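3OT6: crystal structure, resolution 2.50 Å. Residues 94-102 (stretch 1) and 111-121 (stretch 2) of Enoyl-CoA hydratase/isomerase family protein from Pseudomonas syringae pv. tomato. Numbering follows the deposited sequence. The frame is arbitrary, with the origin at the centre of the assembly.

Stretch 1, residues 94-102: PFPIIVACP
Stretch 2, residues 111-121: FLLLSADYRIG

The contact opens with a side chain standing in for a strand's backbone: Asp117, just before the second strand, takes the amide of Ile97 on its carboxylate (Ile97 N to Asp117 OD2, 2.8 Å, N-H...O angle 170°). Its CA-to-CB bond points toward stretch 1, and chi1 of -65° (m) with chi2 of -63° brings OD2 onto that amide. The exchange is returned by Ile97 O, which accepts from Asp117 N at 2.7 Å (149°) and from Tyr118 N at 3.2 Å (140°).

Beyond this point the pairing is regular. The strand segments through Ile98-Ala100 and Tyr118-Gly121 run parallel, their axes 13° apart, with Ile98 opposite Tyr118, Val99 opposite Arg119 and Ala100 opposite Ile120, each CA-CA 4.8 Å. Extended phi/psi values (Val99 -111/123, Ile120 -128/132) let the amides alternate: Val99 N to Tyr118 O 2.8 Å, Ile120 N to Val99 O 2.7 Å, Cys101 N to Ile120 O 2.6 Å, all at 163-173°. CA-H...O contacts supplement them, such as Ile98 CA to Tyr118 O at 3.2 Å.

Side chains alternate between faces. Ile98 (m, t), Ala100, Tyr118 (chi1 t) and Ile120 (m, t) share one; Ile98 CG1 lies 4.3 Å from Tyr118 CB, while the tyrosine's end leads away. On the Val99 and Arg119 face, Val99 (chi1 175°, t) is the most covered residue, losing 94 of the 561 Å² buried in total. Its compact branches fit against Leu113 and Ala116: CG1 meets Leu113 CD2 at 3.3 Å, and CG2 meets Ala116 CB at 3.4 Å. Leu113 (m, t) starts sideways but its end comes nearer, also placing CD2 3.8 Å from Cys101 CB. Arg119 (m, p) leads its end away, and Arg119 NH1 donates to Leu113 O at 2.7 Å (174°), though the position of that oxygen is less certain.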

# COMPACT_ATOMS: atom_id res chain seq x y z
N PRO A 94 4.12 0.73 -14.19
CA PRO A 94 5.21 1.16 -15.08
C PRO A 94 5.95 2.45 -14.69
O PRO A 94 7.04 2.70 -15.22
CB PRO A 94 4.55 1.23 -16.45
CG PRO A 94 3.08 1.36 -16.22
CD PRO A 94 2.81 0.71 -14.84
N PHE A 95 5.42 3.20 -13.73
CA PHE A 95 6.08 4.42 -13.23
C PHE A 95 6.18 4.31 -11.69
O PHE A 95 5.46 3.49 -11.08
CB PHE A 95 5.30 5.70 -13.67
CG PHE A 95 5.07 5.76 -15.12
CD1 PHE A 95 6.01 6.36 -15.95
CD2 PHE A 95 3.96 5.13 -15.68
CE1 PHE A 95 5.84 6.35 -17.32
CE2 PHE A 95 3.79 5.10 -17.05
CZ PHE A 95 4.75 5.69 -17.87
N PRO A 96 7.05 5.12 -11.07
CA PRO A 96 7.30 5.01 -9.66
C PRO A 96 6.04 5.30 -8.84
O PRO A 96 5.30 6.23 -9.16
CB PRO A 96 8.38 6.09 -9.43
CG PRO A 96 9.16 6.12 -10.78
CD PRO A 96 7.98 6.08 -11.72
N ILE A 97 5.78 4.49 -7.81
CA ILE A 97 4.74 4.79 -6.84
C ILE A 97 5.33 5.18 -5.46
O ILE A 97 6.13 4.43 -4.84
CB ILE A 97 3.74 3.65 -6.71
CG1 ILE A 97 3.12 3.35 -8.08
CG2 ILE A 97 2.60 4.04 -5.73
CD1 ILE A 97 2.11 2.21 -8.06
N ILE A 98 4.97 6.40 -5.03
CA ILE A 98 5.29 6.92 -3.71
C ILE A 98 4.07 6.75 -2.85
O ILE A 98 2.92 7.02 -3.29
CB ILE A 98 5.68 8.40 -3.77
CG1 ILE A 98 6.82 8.62 -4.77
CG2 ILE A 98 6.13 8.93 -2.42
CD1 ILE A 98 7.18 10.17 -5.03
N VAL A 99 4.26 6.24 -1.66
CA VAL A 99 3.16 6.23 -0.70
C VAL A 99 3.56 7.21 0.37
O VAL A 99 4.68 7.11 0.96
CB VAL A 99 2.85 4.82 -0.10
CG1 VAL A 99 1.75 4.92 1.00
CG2 VAL A 99 2.42 3.90 -1.21
N ALA A 100 2.68 8.19 0.56
CA ALA A 100 2.90 9.27 1.51
C ALA A 100 1.91 9.03 2.64
O ALA A 100 0.69 9.35 2.50
CB ALA A 100 2.62 10.60 0.84
N CYS A 101 2.39 8.51 3.76
CA CYS A 101 1.46 8.05 4.77
C CYS A 101 1.22 9.16 5.79
O CYS A 101 2.15 9.54 6.48
CB CYS A 101 1.98 6.75 5.40
SG CYS A 101 1.21 6.39 6.97
N PRO A 102 -0.03 9.70 5.88
CA PRO A 102 -0.22 10.87 6.77
C PRO A 102 -0.48 10.57 8.27
O PRO A 102 -0.76 11.48 9.03
CB PRO A 102 -1.37 11.67 6.10
CG PRO A 102 -2.01 10.77 5.12
CD PRO A 102 -1.27 9.43 5.11
N PHE A 111 -0.05 -2.85 4.19
CA PHE A 111 0.33 -3.49 2.95
C PHE A 111 0.49 -2.54 1.78
O PHE A 111 1.26 -2.81 0.85
CB PHE A 111 -0.57 -4.65 2.61
CG PHE A 111 -0.29 -5.85 3.47
CD1 PHE A 111 1.00 -6.42 3.51
CD2 PHE A 111 -1.27 -6.40 4.27
CE1 PHE A 111 1.28 -7.56 4.33
CE2 PHE A 111 -1.01 -7.49 5.08
CZ PHE A 111 0.26 -8.08 5.13
N LEU A 112 -0.19 -1.41 1.80
CA LEU A 112 -0.03 -0.48 0.71
C LEU A 112 1.40 0.04 0.70
O LEU A 112 1.94 0.25 -0.40
CB LEU A 112 -0.99 0.70 0.78
CG LEU A 112 -2.47 0.41 0.72
CD1 LEU A 112 -3.22 1.78 0.80
CD2 LEU A 112 -2.76 -0.30 -0.55
N LEU A 113 2.00 0.27 1.88
CA LEU A 113 3.42 0.73 1.97
C LEU A 113 4.46 -0.32 1.49
O LEU A 113 5.60 0.03 1.11
CB LEU A 113 3.77 1.18 3.40
CG LEU A 113 2.89 2.23 4.10
CD1 LEU A 113 3.00 2.05 5.62
CD2 LEU A 113 3.32 3.63 3.63
N LEU A 114 4.07 -1.58 1.55
CA LEU A 114 4.88 -2.68 1.11
C LEU A 114 4.69 -2.94 -0.41
O LEU A 114 5.28 -3.87 -0.95
CB LEU A 114 4.55 -3.93 1.95
CG LEU A 114 4.81 -3.76 3.47
CD1 LEU A 114 4.80 -5.10 4.23
CD2 LEU A 114 6.12 -3.03 3.78
N SER A 115 3.91 -2.10 -1.09
CA SER A 115 3.57 -2.35 -2.47
C SER A 115 4.10 -1.24 -3.39
O SER A 115 3.69 -1.13 -4.52
CB SER A 115 2.05 -2.37 -2.60
OG SER A 115 1.52 -3.43 -1.84
N ALA A 116 5.00 -0.39 -2.92
CA ALA A 116 5.28 0.86 -3.58
C ALA A 116 6.81 0.95 -3.79
O ALA A 116 7.59 0.10 -3.29
CB ALA A 116 4.82 2.03 -2.66
N ASP A 117 7.22 2.03 -4.43
CA ASP A 117 8.63 2.23 -4.77
C ASP A 117 9.41 3.05 -3.76
O ASP A 117 10.61 2.87 -3.65
CB ASP A 117 8.72 2.78 -6.16
CG ASP A 117 8.20 1.77 -7.16
OD1 ASP A 117 8.86 0.67 -7.23
OD2 ASP A 117 7.12 2.04 -7.78
N TYR A 118 8.70 3.91 -3.03
CA TYR A 118 9.26 4.80 -2.06
C TYR A 118 8.12 5.09 -1.04
O TYR A 118 6.94 5.30 -1.45
CB TYR A 118 9.75 6.16 -2.71
CG TYR A 118 10.71 6.87 -1.77
CD1 TYR A 118 12.08 6.63 -1.85
CD2 TYR A 118 10.23 7.64 -0.72
CE1 TYR A 118 12.98 7.20 -0.94
CE2 TYR A 118 11.14 8.24 0.23
CZ TYR A 118 12.50 8.00 0.11
OH TYR A 118 13.43 8.50 0.99
N ARG A 119 8.45 5.14 0.25
CA ARG A 119 7.39 5.32 1.27
C ARG A 119 7.78 6.38 2.24
O ARG A 119 8.86 6.33 2.78
CB ARG A 119 7.13 4.02 2.05
CG ARG A 119 6.46 2.91 1.24
CD ARG A 119 7.44 2.03 0.46
NE ARG A 119 8.71 1.87 1.18
CZ ARG A 119 8.96 0.91 2.07
NH1 ARG A 119 8.06 -0.06 2.31
NH2 ARG A 119 10.14 0.91 2.72
N ILE A 120 6.90 7.32 2.52
CA ILE A 120 7.19 8.41 3.48
C ILE A 120 6.12 8.48 4.51
O ILE A 120 4.91 8.48 4.17
CB ILE A 120 7.26 9.80 2.79
CG1 ILE A 120 8.22 9.75 1.61
CG2 ILE A 120 7.71 10.89 3.81
CD1 ILE A 120 8.34 11.11 0.82
N GLY A 121 6.52 8.54 5.76
CA GLY A 121 5.52 8.62 6.83
C GLY A 121 5.70 9.90 7.62
O GLY A 121 6.62 10.65 7.37